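Local coordinates for cytosine-specific methyltransferase (Escherichia coli O157:H7 EDL933, PDB 3G7U), which probably transfers a methyl group from S-adenosyl-L-methionine to carbon 5 of cytosine in DNA, as a member of the C5-methyltransferase family, at residues L15-A20 against D332-H337; V191-A196 against I311-P316; G224-K229 against S352-E357. All coordinates share one frame; numbering follows the deposited sequence. Where two conformers were deposited one is given.

Contact 1 (L15-A20 against D332-H337)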
ATOM      1  N   LEU A  15      -2.933   2.368   0.509  1.00 19.96           N
ATOM      2  CA  LEU A  15      -4.389   2.269   0.359  1.00 16.63           C
ATOM      3  C   LEU A  15      -4.953   3.648   0.041  1.00 21.15           C
ATOM      4  O   LEU A  15      -5.887   3.760  -0.735  1.00 24.69           O
ATOM      5  CB  LEU A  15      -4.994   1.726   1.662  1.00 17.89           C
ATOM      6  CG  LEU A  15      -6.455   1.346   1.622  1.00 15.67           C
ATOM      7  CD1 LEU A  15      -6.605   0.040   0.754  1.00 21.08           C
ATOM      8  CD2 LEU A  15      -6.909   1.064   3.057  1.00 18.66           C
ATOM      9  N   SER A  16      -4.356   4.693   0.621  1.00 19.15           N
ATOM     10  CA  SER A  16      -4.740   6.089   0.322  1.00 19.68           C
ATOM     11  C   SER A  16      -4.583   6.416  -1.154  1.00 23.86           C
ATOM     12  O   SER A  16      -5.454   7.066  -1.779  1.00 23.78           O
ATOM     13  CB  SER A  16      -3.881   7.088   1.091  1.00 21.06           C
ATOM     14  OG  SER A  16      -4.299   7.173   2.438  1.00 20.89           O
ATOM     15  N   LEU A  17      -3.474   5.979  -1.733  1.00 17.98           N
ATOM     16  CA  LEU A  17      -3.217   6.283  -3.170  1.00 17.50           C
ATOM     17  C   LEU A  17      -4.234   5.524  -4.022  1.00 20.74           C
ATOM     18  O   LEU A  17      -4.744   6.044  -5.013  1.00 22.66           O
ATOM     19  CB  LEU A  17      -1.794   5.882  -3.564  1.00 19.54           C
ATOM     20  CG  LEU A  17      -1.464   6.073  -5.054  1.00 16.67           C
ATOM     21  CD1 LEU A  17      -1.802   7.530  -5.503  1.00 22.98           C
ATOM     22  CD2 LEU A  17       0.008   5.714  -5.316  1.00 21.98           C
ATOM     23  N   GLY A  18      -4.522   4.289  -3.629  1.00 22.96           N
ATOM     24  CA  GLY A  18      -5.596   3.522  -4.280  1.00 26.91           C
ATOM     25  C   GLY A  18      -6.923   4.273  -4.220  1.00 25.53           C
ATOM     26  O   GLY A  18      -7.614   4.384  -5.232  1.00 26.82           O
ATOM     27  N   ALA A  19      -7.261   4.818  -3.044  1.00 21.60           N
ATOM     28  CA  ALA A  19      -8.522   5.537  -2.891  1.00 21.15           C
ATOM     29  C   ALA A  19      -8.544   6.760  -3.782  1.00 21.16           C
ATOM     30  O   ALA A  19      -9.543   7.016  -4.487  1.00 27.59           O
ATOM     31  CB  ALA A  19      -8.732   5.940  -1.411  1.00 18.97           C
ATOM     32  N   ALA A  20      -7.461   7.521  -3.769  1.00 20.16           N
ATOM     33  CA  ALA A  20      -7.392   8.794  -4.487  1.00 20.81           C
ATOM     34  C   ALA A  20      -7.473   8.567  -6.002  1.00 26.75           C
ATOM     35  O   ALA A  20      -8.159   9.303  -6.730  1.00 25.71           O
ATOM     36  CB  ALA A  20      -6.094   9.565  -4.110  1.00 23.33           C
ATOM     37  N   ASP A 332       6.682   5.888  -9.595  1.00 23.72           N
ATOM     38  CA  ASP A 332       7.996   6.510  -9.409  1.00 23.88           C
ATOM     39  C   ASP A 332       7.993   7.870  -8.763  1.00 23.73           C
ATOM     40  O   ASP A 332       9.008   8.259  -8.202  1.00 24.37           O
ATOM     41  CB  ASP A 332       8.739   6.639 -10.748  1.00 23.83           C
ATOM     42  CG  ASP A 332       9.415   5.375 -11.159  1.00 26.93           C
ATOM     43  OD1 ASP A 332       9.449   4.403 -10.378  1.00 22.61           O
ATOM     44  OD2 ASP A 332       9.971   5.352 -12.287  1.00 27.21           O
ATOM     45  N   TRP A 333       6.865   8.586  -8.831  1.00 21.89           N
ATOM     46  CA  TRP A 333       6.751   9.920  -8.217  1.00 22.29           C
ATOM     47  C   TRP A 333       6.409   9.904  -6.715  1.00 24.43           C
ATOM     48  O   TRP A 333       6.439  10.935  -6.069  1.00 23.59           O
ATOM     49  CB  TRP A 333       5.754  10.808  -9.008  1.00 20.24           C
ATOM     50  CG  TRP A 333       4.388  10.196  -9.247  1.00 25.95           C
ATOM     51  CD1 TRP A 333       3.970   9.563 -10.372  1.00 22.54           C
ATOM     52  CD2 TRP A 333       3.251  10.177  -8.331  1.00 24.55           C
ATOM     53  NE1 TRP A 333       2.648   9.174 -10.247  1.00 24.27           N
ATOM     54  CE2 TRP A 333       2.182   9.539  -9.010  1.00 24.76           C
ATOM     55  CE3 TRP A 333       3.037  10.664  -7.028  1.00 26.55           C
ATOM     56  CZ2 TRP A 333       0.921   9.335  -8.421  1.00 25.62           C
ATOM     57  CZ3 TRP A 333       1.791  10.473  -6.438  1.00 26.64           C
ATOM     58  CH2 TRP A 333       0.744   9.810  -7.130  1.00 26.76           C
ATOM     59  N   PHE A 334       6.133   8.715  -6.176  1.00 20.31           N
ATOM     60  CA  PHE A 334       5.844   8.569  -4.748  1.00 19.64           C
ATOM     61  C   PHE A 334       7.176   8.651  -4.001  1.00 22.13           C
ATOM     62  O   PHE A 334       8.147   7.996  -4.363  1.00 23.35           O
ATOM     63  CB  PHE A 334       5.116   7.242  -4.495  1.00 18.22           C
ATOM     64  CG  PHE A 334       4.392   7.195  -3.184  1.00 21.13           C
ATOM     65  CD1 PHE A 334       3.028   7.540  -3.120  1.00 20.23           C
ATOM     66  CD2 PHE A 334       5.068   6.859  -2.022  1.00 18.65           C
ATOM     67  CE1 PHE A 334       2.343   7.539  -1.894  1.00 21.29           C
ATOM     68  CE2 PHE A 334       4.377   6.836  -0.775  1.00 22.12           C
ATOM     69  CZ  PHE A 334       3.022   7.181  -0.742  1.00 19.18           C
ATOM     70  N   ARG A 335       7.229   9.457  -2.943  1.00 21.01           N
ATOM     71  CA  ARG A 335       8.489   9.727  -2.274  1.00 21.05           C
ATOM     72  C   ARG A 335       8.516   9.051  -0.921  1.00 23.08           C
ATOM     73  O   ARG A 335       7.589   9.221  -0.134  1.00 24.54           O
ATOM     74  CB  ARG A 335       8.646  11.226  -2.078  1.00 21.25           C
ATOM     75  CG  ARG A 335      10.049  11.630  -1.615  1.00 22.08           C
ATOM     76  CD  ARG A 335      10.162  13.162  -1.600  1.00 23.60           C
ATOM     77  NE  ARG A 335      11.485  13.575  -1.149  1.00 27.50           N
ATOM     78  CZ  ARG A 335      12.040  14.756  -1.422  1.00 29.87           C
ATOM     79  NH1 ARG A 335      11.385  15.630  -2.187  1.00 25.75           N
ATOM     80  NH2 ARG A 335      13.270  15.045  -0.967  1.00 26.94           N
ATOM     81  N   PHE A 336       9.564   8.285  -0.645  1.00 17.90           N
ATOM     82  CA  PHE A 336       9.651   7.564   0.644  1.00 21.49           C
ATOM     83  C   PHE A 336      10.680   8.217   1.539  1.00 22.46           C
ATOM     84  O   PHE A 336      11.377   9.141   1.120  1.00 22.63           O
ATOM     85  CB  PHE A 336      10.044   6.095   0.416  1.00 22.16           C
ATOM     86  CG  PHE A 336       9.006   5.336  -0.324  1.00 22.92           C
ATOM     87  CD1 PHE A 336       7.951   4.766   0.359  1.00 23.40           C
ATOM     88  CD2 PHE A 336       9.021   5.280  -1.725  1.00 21.96           C
ATOM     89  CE1 PHE A 336       6.924   4.115  -0.332  1.00 24.55           C
ATOM     90  CE2 PHE A 336       7.991   4.625  -2.438  1.00 22.27           C
ATOM     91  CZ  PHE A 336       6.955   4.028  -1.735  1.00 24.50           C
ATOM     92  N   HIS A 337      10.787   7.742   2.783  1.00 21.19           N
ATOM     93  CA  HIS A 337      11.852   8.207   3.661  1.00 23.94           C
ATOM     94  C   HIS A 337      13.214   8.007   3.007  1.00 27.06           C
ATOM     95  O   HIS A 337      13.428   7.032   2.268  1.00 32.06           O
ATOM     96  CB  HIS A 337      11.797   7.443   4.989  1.00 24.30           C
ATOM     97  CG  HIS A 337      12.578   8.101   6.091  1.00 30.44           C
ATOM     98  ND1 HIS A 337      13.916   7.838   6.319  1.00 33.67           N
ATOM     99  CD2 HIS A 337      12.207   9.016   7.023  1.00 32.58           C
ATOM    100  CE1 HIS A 337      14.336   8.563   7.343  1.00 35.53           C
ATOM    101  NE2 HIS A 337      13.325   9.296   7.780  1.00 34.29           N
TER

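Contact 2 (V191-A196 against I311-P316)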
ATOM      1  N   VAL A 191       2.627  -8.127 -14.954  1.00 33.38           N
ATOM      2  CA  VAL A 191       3.849  -7.331 -14.962  1.00 28.09           C
ATOM      3  C   VAL A 191       4.857  -8.154 -14.207  1.00 30.45           C
ATOM      4  O   VAL A 191       4.707  -8.343 -13.013  1.00 29.36           O
ATOM      5  CB  VAL A 191       3.663  -5.961 -14.242  1.00 31.70           C
ATOM      6  CG1 VAL A 191       4.910  -5.114 -14.402  1.00 28.24           C
ATOM      7  CG2 VAL A 191       2.507  -5.218 -14.851  1.00 29.97           C
ATOM      8  N   THR A 192       5.863  -8.670 -14.901  1.00 25.21           N
ATOM      9  CA  THR A 192       6.926  -9.442 -14.289  1.00 27.15           C
ATOM     10  C   THR A 192       7.992  -8.492 -13.746  1.00 27.04           C
ATOM     11  O   THR A 192       7.964  -7.281 -14.036  1.00 25.86           O
ATOM     12  CB  THR A 192       7.606 -10.353 -15.336  1.00 29.11           C
ATOM     13  OG1 THR A 192       8.049  -9.535 -16.421  1.00 30.03           O
ATOM     14  CG2 THR A 192       6.594 -11.374 -15.882  1.00 35.08           C
ATOM     15  N   VAL A 193       8.917  -9.066 -12.983  1.00 27.87           N
ATOM     16  CA  VAL A 193      10.094  -8.350 -12.442  1.00 29.00           C
ATOM     17  C   VAL A 193      10.807  -7.557 -13.541  1.00 30.50           C
ATOM     18  O   VAL A 193      11.056  -6.360 -13.410  1.00 28.45           O
ATOM     19  CB  VAL A 193      11.066  -9.356 -11.752  1.00 27.55           C
ATOM     20  CG1 VAL A 193      12.407  -8.682 -11.344  1.00 21.63           C
ATOM     21  CG2 VAL A 193      10.389 -10.000 -10.566  1.00 27.64           C
ATOM     22  N   LYS A 194      11.088  -8.212 -14.665  1.00 32.91           N
ATOM     23  CA  LYS A 194      11.828  -7.590 -15.745  1.00 34.05           C
ATOM     24  C   LYS A 194      11.121  -6.364 -16.263  1.00 30.67           C
ATOM     25  O   LYS A 194      11.755  -5.357 -16.556  1.00 33.37           O
ATOM     26  CB  LYS A 194      12.082  -8.631 -16.861  1.00 38.50           C
ATOM     27  CG  LYS A 194      12.485  -8.110 -18.235  1.00 51.73           C
ATOM     28  CD  LYS A 194      12.750  -9.308 -19.186  1.00 48.88           C
ATOM     29  CE  LYS A 194      13.742  -8.974 -20.316  1.00 62.55           C
ATOM     30  NZ  LYS A 194      14.287 -10.226 -20.989  1.00 61.22           N
ATOM     31  N   ASP A 195       9.797  -6.426 -16.379  1.00 32.40           N
ATOM     32  CA  ASP A 195       9.041  -5.261 -16.863  1.00 30.22           C
ATOM     33  C   ASP A 195       9.033  -4.141 -15.829  1.00 26.95           C
ATOM     34  O   ASP A 195       9.083  -2.962 -16.185  1.00 27.22           O
ATOM     35  CB  ASP A 195       7.572  -5.616 -17.129  1.00 35.96           C
ATOM     36  CG  ASP A 195       7.394  -6.728 -18.165  1.00 46.56           C
ATOM     37  OD1 ASP A 195       8.169  -6.780 -19.144  1.00 46.42           O
ATOM     38  OD2 ASP A 195       6.456  -7.544 -17.986  1.00 51.29           O
ATOM     39  N   ALA A 196       8.946  -4.509 -14.552  1.00 25.51           N
ATOM     40  CA  ALA A 196       8.761  -3.460 -13.511  1.00 23.61           C
ATOM     41  C   ALA A 196      10.051  -2.680 -13.330  1.00 26.16           C
ATOM     42  O   ALA A 196      10.016  -1.481 -13.105  1.00 29.32           O
ATOM     43  CB  ALA A 196       8.356  -4.094 -12.179  1.00 25.34           C
ATOM     44  N   ILE A 311      17.258 -10.314  -3.946  1.00 24.89           N
ATOM     45  CA  ILE A 311      18.453 -10.054  -4.749  0.50 25.98           C
ATOM     46  C   ILE A 311      18.019  -9.743  -6.160  1.00 23.97           C
ATOM     47  O   ILE A 311      17.099 -10.403  -6.717  1.00 25.66           O
ATOM     48  CB  ILE A 311      19.391 -11.303  -4.740  0.50 25.56           C
ATOM     49  CG1 ILE A 311      19.692 -11.732  -3.303  0.50 29.35           C
ATOM     50  CG2 ILE A 311      20.678 -11.097  -5.554  0.50 29.80           C
ATOM     51  CD1 ILE A 311      20.300 -10.667  -2.438  0.50 26.56           C
ATOM     52  N   HIS A 312      18.662  -8.748  -6.753  1.00 21.08           N
ATOM     53  CA  HIS A 312      18.385  -8.338  -8.098  1.00 22.74           C
ATOM     54  C   HIS A 312      18.656  -9.508  -9.075  1.00 28.35           C
ATOM     55  O   HIS A 312      19.584 -10.300  -8.826  1.00 27.89           O
ATOM     56  CB  HIS A 312      19.323  -7.191  -8.425  1.00 24.08           C
ATOM     57  CG  HIS A 312      18.924  -6.417  -9.630  1.00 24.31           C
ATOM     58  ND1 HIS A 312      19.292  -6.786 -10.905  1.00 28.77           N
ATOM     59  CD2 HIS A 312      18.175  -5.298  -9.762  1.00 22.51           C
ATOM     60  CE1 HIS A 312      18.784  -5.923 -11.772  1.00 27.89           C
ATOM     61  NE2 HIS A 312      18.116  -5.001 -11.104  1.00 25.69           N
ATOM     62  N   PRO A 313      17.847  -9.633 -10.144  1.00 29.62           N
ATOM     63  CA  PRO A 313      17.996 -10.805 -11.036  1.00 30.06           C
ATOM     64  C   PRO A 313      19.317 -10.849 -11.797  1.00 31.39           C
ATOM     65  O   PRO A 313      19.840 -11.957 -12.058  1.00 32.75           O
ATOM     66  CB  PRO A 313      16.834 -10.655 -12.012  1.00 27.27           C
ATOM     67  CG  PRO A 313      16.496  -9.176 -12.007  1.00 30.88           C
ATOM     68  CD  PRO A 313      16.730  -8.763 -10.583  1.00 30.37           C
ATOM     69  N   TYR A 314      19.842  -9.671 -12.130  1.00 32.48           N
ATOM     70  CA  TYR A 314      21.039  -9.536 -12.969  1.00 37.31           C
ATOM     71  C   TYR A 314      22.286  -9.048 -12.206  1.00 40.32           C
ATOM     72  O   TYR A 314      23.401  -9.523 -12.462  1.00 42.12           O
ATOM     73  CB  TYR A 314      20.735  -8.629 -14.154  1.00 39.25           C
ATOM     74  CG  TYR A 314      19.549  -9.099 -14.989  1.00 45.84           C
ATOM     75  CD1 TYR A 314      19.438 -10.432 -15.413  1.00 47.43           C
ATOM     76  CD2 TYR A 314      18.546  -8.209 -15.367  1.00 49.92           C
ATOM     77  CE1 TYR A 314      18.353 -10.859 -16.187  1.00 46.40           C
ATOM     78  CE2 TYR A 314      17.449  -8.630 -16.140  1.00 48.21           C
ATOM     79  CZ  TYR A 314      17.367  -9.945 -16.543  1.00 50.34           C
ATOM     80  OH  TYR A 314      16.284 -10.342 -17.309  1.00 54.86           O
ATOM     81  N   HIS A 315      22.092  -8.121 -11.269  1.00 34.48           N
ATOM     82  CA  HIS A 315      23.189  -7.568 -10.478  1.00 33.11           C
ATOM     83  C   HIS A 315      23.390  -8.312  -9.184  1.00 30.17           C
ATOM     84  O   HIS A 315      22.428  -8.771  -8.549  1.00 29.41           O
ATOM     85  CB  HIS A 315      22.976  -6.064 -10.191  1.00 31.54           C
ATOM     86  CG  HIS A 315      22.814  -5.240 -11.425  1.00 29.73           C
ATOM     87  ND1 HIS A 315      23.766  -5.197 -12.419  1.00 37.89           N
ATOM     88  CD2 HIS A 315      21.808  -4.436 -11.836  1.00 33.40           C
ATOM     89  CE1 HIS A 315      23.354  -4.403 -13.389  1.00 32.03           C
ATOM     90  NE2 HIS A 315      22.162  -3.940 -13.066  1.00 35.84           N
ATOM     91  N   PRO A 316      24.656  -8.435  -8.758  1.00 29.17           N
ATOM     92  CA  PRO A 316      24.937  -9.169  -7.540  1.00 27.64           C
ATOM     93  C   PRO A 316      24.721  -8.370  -6.238  1.00 27.82           C
ATOM     94  O   PRO A 316      25.660  -8.124  -5.489  1.00 24.95           O
ATOM     95  CB  PRO A 316      26.406  -9.574  -7.716  1.00 29.00           C
ATOM     96  CG  PRO A 316      27.000  -8.494  -8.578  1.00 29.29           C
ATOM     97  CD  PRO A 316      25.887  -7.967  -9.441  1.00 29.71           C
TER

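Contact 3 (G224-K229 against S352-E357)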
ATOM      1  N   GLY A 224       2.087   1.443 -22.029  1.00 47.85           N
ATOM      2  CA  GLY A 224       1.264   0.373 -21.488  1.00 45.96           C
ATOM      3  C   GLY A 224       0.762   0.726 -20.108  1.00 42.05           C
ATOM      4  O   GLY A 224       1.307   1.605 -19.456  1.00 37.82           O
ATOM      5  N   GLY A 225      -0.267   0.009 -19.675  1.00 38.75           N
ATOM      6  CA  GLY A 225      -0.999   0.310 -18.454  1.00 40.37           C
ATOM      7  C   GLY A 225      -0.121   0.518 -17.236  1.00 34.53           C
ATOM      8  O   GLY A 225      -0.269   1.517 -16.549  1.00 36.22           O
ATOM      9  N   PHE A 226       0.804  -0.410 -16.999  1.00 35.31           N
ATOM     10  CA  PHE A 226       1.724  -0.344 -15.845  1.00 29.88           C
ATOM     11  C   PHE A 226       2.554   0.940 -15.841  1.00 33.01           C
ATOM     12  O   PHE A 226       2.709   1.582 -14.781  1.00 30.00           O
ATOM     13  CB  PHE A 226       2.640  -1.571 -15.826  1.00 30.92           C
ATOM     14  CG  PHE A 226       3.655  -1.557 -14.714  1.00 29.41           C
ATOM     15  CD1 PHE A 226       3.281  -1.925 -13.418  1.00 31.51           C
ATOM     16  CD2 PHE A 226       4.990  -1.176 -14.952  1.00 30.25           C
ATOM     17  CE1 PHE A 226       4.210  -1.923 -12.379  1.00 31.58           C
ATOM     18  CE2 PHE A 226       5.927  -1.163 -13.893  1.00 26.53           C
ATOM     19  CZ  PHE A 226       5.521  -1.551 -12.606  1.00 29.24           C
ATOM     20  N   TYR A 227       3.055   1.330 -17.029  1.00 28.95           N
ATOM     21  CA  TYR A 227       3.922   2.499 -17.165  1.00 30.68           C
ATOM     22  C   TYR A 227       3.170   3.792 -17.048  1.00 30.79           C
ATOM     23  O   TYR A 227       3.734   4.804 -16.621  1.00 31.41           O
ATOM     24  CB  TYR A 227       4.742   2.431 -18.474  1.00 31.27           C
ATOM     25  CG  TYR A 227       5.595   1.190 -18.501  1.00 31.95           C
ATOM     26  CD1 TYR A 227       6.724   1.079 -17.673  1.00 30.88           C
ATOM     27  CD2 TYR A 227       5.245   0.089 -19.294  1.00 27.04           C
ATOM     28  CE1 TYR A 227       7.493  -0.086 -17.645  1.00 28.87           C
ATOM     29  CE2 TYR A 227       6.011  -1.080 -19.281  1.00 30.33           C
ATOM     30  CZ  TYR A 227       7.139  -1.157 -18.461  1.00 32.61           C
ATOM     31  OH  TYR A 227       7.895  -2.301 -18.426  1.00 31.22           O
ATOM     32  N   GLU A 228       1.879   3.782 -17.398  1.00 33.90           N
ATOM     33  CA  GLU A 228       1.053   4.998 -17.193  1.00 32.33           C
ATOM     34  C   GLU A 228       0.843   5.222 -15.701  1.00 31.16           C
ATOM     35  O   GLU A 228       0.801   6.355 -15.235  1.00 29.30           O
ATOM     36  CB  GLU A 228      -0.342   4.905 -17.846  1.00 40.09           C
ATOM     37  CG  GLU A 228      -0.459   4.205 -19.210  1.00 56.12           C
ATOM     38  CD  GLU A 228       0.351   4.845 -20.362  1.00 68.66           C
ATOM     39  OE1 GLU A 228       0.559   6.085 -20.369  1.00 69.96           O
ATOM     40  OE2 GLU A 228       0.767   4.084 -21.282  1.00 76.29           O
ATOM     41  N   LYS A 229       0.658   4.131 -14.974  1.00 27.38           N
ATOM     42  CA  LYS A 229       0.526   4.182 -13.505  1.00 29.21           C
ATOM     43  C   LYS A 229       1.878   4.522 -12.874  1.00 29.37           C
ATOM     44  O   LYS A 229       1.958   5.226 -11.868  1.00 25.87           O
ATOM     45  CB  LYS A 229       0.022   2.837 -12.978  1.00 29.91           C
ATOM     46  CG  LYS A 229      -1.417   2.566 -13.313  1.00 30.85           C
ATOM     47  CD  LYS A 229      -2.011   1.478 -12.429  1.00 28.43           C
ATOM     48  CE  LYS A 229      -3.526   1.269 -12.768  1.00 35.70           C
ATOM     49  NZ  LYS A 229      -4.299   2.561 -12.734  1.00 34.05           N
ATOM     50  N   SER A 352      -0.501  -2.816  -1.944  1.00 19.97           N
ATOM     51  CA  SER A 352      -0.152  -2.316  -3.312  1.00 17.17           C
ATOM     52  C   SER A 352      -1.147  -1.264  -3.780  1.00 20.29           C
ATOM     53  O   SER A 352      -2.361  -1.538  -3.742  1.00 25.27           O
ATOM     54  CB  SER A 352      -0.214  -3.449  -4.343  1.00 21.90           C
ATOM     55  OG  SER A 352       0.004  -2.860  -5.612  1.00 22.70           O
ATOM     56  N   PRO A 353      -0.671  -0.083  -4.211  1.00 20.49           N
ATOM     57  CA  PRO A 353      -1.604   0.909  -4.754  1.00 21.22           C
ATOM     58  C   PRO A 353      -2.413   0.430  -5.969  1.00 26.11           C
ATOM     59  O   PRO A 353      -3.502   0.935  -6.232  1.00 25.19           O
ATOM     60  CB  PRO A 353      -0.707   2.068  -5.164  1.00 21.56           C
ATOM     61  CG  PRO A 353       0.426   2.009  -4.223  1.00 19.10           C
ATOM     62  CD  PRO A 353       0.677   0.488  -4.009  1.00 20.78           C
ATOM     63  N   ILE A 354      -1.839  -0.480  -6.744  1.00 23.24           N
ATOM     64  CA  ILE A 354      -2.531  -0.985  -7.936  1.00 22.89           C
ATOM     65  C   ILE A 354      -3.753  -1.842  -7.534  1.00 26.31           C
ATOM     66  O   ILE A 354      -4.844  -1.644  -8.066  1.00 30.20           O
ATOM     67  CB  ILE A 354      -1.536  -1.786  -8.791  1.00 22.59           C
ATOM     68  CG1 ILE A 354      -0.468  -0.841  -9.333  1.00 21.26           C
ATOM     69  CG2 ILE A 354      -2.299  -2.578  -9.894  1.00 25.13           C
ATOM     70  CD1 ILE A 354       0.659  -1.593 -10.153  1.00 21.50           C
ATOM     71  N   VAL A 355      -3.559  -2.771  -6.596  1.00 21.93           N
ATOM     72  CA  VAL A 355      -4.628  -3.571  -6.018  1.00 23.78           C
ATOM     73  C   VAL A 355      -5.654  -2.671  -5.325  1.00 26.46           C
ATOM     74  O   VAL A 355      -6.856  -2.775  -5.593  1.00 27.14           O
ATOM     75  CB  VAL A 355      -4.088  -4.576  -5.004  1.00 27.73           C
ATOM     76  CG1 VAL A 355      -5.236  -5.290  -4.305  1.00 30.51           C
ATOM     77  CG2 VAL A 355      -3.160  -5.587  -5.696  1.00 26.50           C
ATOM     78  N   ALA A 356      -5.171  -1.756  -4.474  1.00 23.45           N
ATOM     79  CA  ALA A 356      -6.070  -0.824  -3.779  1.00 23.12           C
ATOM     80  C   ALA A 356      -6.937  -0.032  -4.749  1.00 23.08           C
ATOM     81  O   ALA A 356      -8.164   0.048  -4.534  1.00 26.96           O
ATOM     82  CB  ALA A 356      -5.271   0.129  -2.842  1.00 22.78           C
ATOM     83  N   GLU A 357      -6.348   0.489  -5.833  1.00 22.69           N
ATOM     84  CA  GLU A 357      -7.104   1.284  -6.806  1.00 25.84           C
ATOM     85  C   GLU A 357      -8.230   0.470  -7.433  1.00 30.71           C
ATOM     86  O   GLU A 357      -9.368   0.944  -7.566  1.00 25.08           O
ATOM     87  CB  GLU A 357      -6.226   1.814  -7.924  1.00 26.90           C
ATOM     88  CG  GLU A 357      -7.008   2.791  -8.866  1.00 27.96           C
ATOM     89  CD  GLU A 357      -6.208   3.182 -10.078  1.00 34.45           C
ATOM     90  OE1 GLU A 357      -5.024   2.763 -10.169  1.00 32.05           O
ATOM     91  OE2 GLU A 357      -6.753   3.911 -10.928  1.00 33.87           O
TER

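Contact 1 (L15-A20 against D332-H337)
L17 presents its two methyl groups to two different rings, W333 and F334, and is the one residue of 15-20 that touches 332-337. CD1 lies 3.8 Å from W333 CH2, at the far end of the indole. CD2, the other branch, is 4.2 Å from F334 CD1, and here the side chains run past each other in opposite senses. With CG turned away from its own backbone N (chi1 176°), L17 sends the fork of its isopropyl group off the helix, one prong for each ring. The indole gets there differently: W333 leaves its backbone to one side, and CG sits between N and the carbonyl carbon (chi1 52°), which swings the six-membered ring round to L17. A hydrogen bond from NE1 to the carbonyl of G232 fixes the other rim of that indole. F334 CD2 sits over one face of the F336 ring, 3.4 Å above its plane and toward the rim, and F336 in turn packs on helices 321-328 and 340-348. On the other side, helix 14-22 follows the glycine-rich turn that probably corresponds to motif I, which binds the cofactor in relatives, and L17 also packs on P331 and P353. The loop 332-337 is pinned by salt bridges of D332 to R326 and of R335 to E213, D240 and E242. No hydrogen bond passes between the two segments, so their contact is apolar and buried, and the polar bonds that hold the loop go to other parts of the chain.

Contact 2 (V191-A196 against I311-P316)
A short helix, 193-196, with T192 at the N-cap position, meets the loop that leads into helix 321-328. Both lie toward the periphery of the chain. The helix falls between the regions corresponding to motifs VIII and IX of the C5-methyltransferases, where this family usually carries its variable target-recognition region. Two pairs make the contact, one buried and one at the surface. V193 and P313 approach end to end, with CG1 of the valine 4.2 Å from CG of the proline ring; no polar group takes part. Outside them, K194 and Y314 cross at an angle: the phenol OH stands 4.1 Å from K194 CD, against the methylene chain. The lysine reaches across because its chain is extended beyond CG, and its NZ passes the hydroxyl without a hydrogen bond. P313 CB lies 4.2 Å above the centre of the Y314 ring, and P287 also touches this side chain.

Each segment also braces itself. At the start of the helix T192 N makes a weak 3.3 Å bond to D195 OD2, while A196 N closes the first turn on T192 O. Backbone bonds of V193 to G289 and of K194 to P287 tie this helix to a neighbouring loop. In the facing loop, H312 helps hold the turn: its imidazole lies between P313 CD over one face and H315 CD2 over the opposite face, both toward the rim. H315 NE2 in turn is hydrogen-bonded to D202. The ring nitrogen ND1 of H312 accepts two backbone N-H groups, from Y314 N at 3.2 Å and from H315 N at 3.1 Å, the latter nearly straight at 170° but tilted 30° out of the imidazole plane.

Contact 3 (G224-K229 against S352-E357)
K229 NZ and E357 OE1 form a salt bridge 2.7 Å long that joins helix 225-231 to helix 353-367. The ammonium meets the carboxylate on the syn side of OE1, lifted 26° out of its plane. K229 gets there by a bend at the end of its chain (chi4 -52°), whereas E357 comes from the opposite direction with an extended chain. NZ has a second acceptor, Q233 OE1, and the side chain of E357 also packs on R21, whose NH2 binds K229 O.

Beneath the ion pair the contact is apolar. The aliphatic stem of K229 crosses I354, with K229 CD 4.2 Å from I354 CG1. I354 CD1 lies 4.2 Å from F226 CD1. The two helical segments run nearly at right angles (100°), and with axes 12.5 Å apart, long side chains span the gap.

The helix starts are satisfied locally. S352 is the N-cap of its helix: OG accepts I354 N at 3.2 Å and also bonds Q328 O. At the other N terminus, G224 N donates to E228 OE2 at 3.0 Å, on the anti side of that oxygen, and G224 O receives E228 N. Y227 OH, on the same helix, is bonded to D195 O and to R222 NH2.

In the C5-methyltransferases the start of helix 353-367 probably corresponds to motif X, which returns to the catalytic domain near motif I. The lysine charge is shared between a carboxylate oxygen, E357 OE1, and an amide oxygen, Q233 OE1, which would probably favour its protonated form.

How the contacts relate
From the N terminus, helix 14-22 supplies the first half of contact 1, whose partner 332-337 comes more than three hundred residues later, closing the longest loop. Inside that loop contact 2 is nested entirely, joining helix 193-196 to 311-316. Contact 3 begins at 224-229, within both loops, but finishes at 352-357, beyond either, so it crosses contacts 1 and 2. Contacts 1 and 3 touch where helix 14-22 packs on helix 353-367, with G18 against A356. Contacts 2 and 3 meet at F226, beside V191 and A196. Together they tie the Rossmann-like domain through helix 225-231 to the peripheral region.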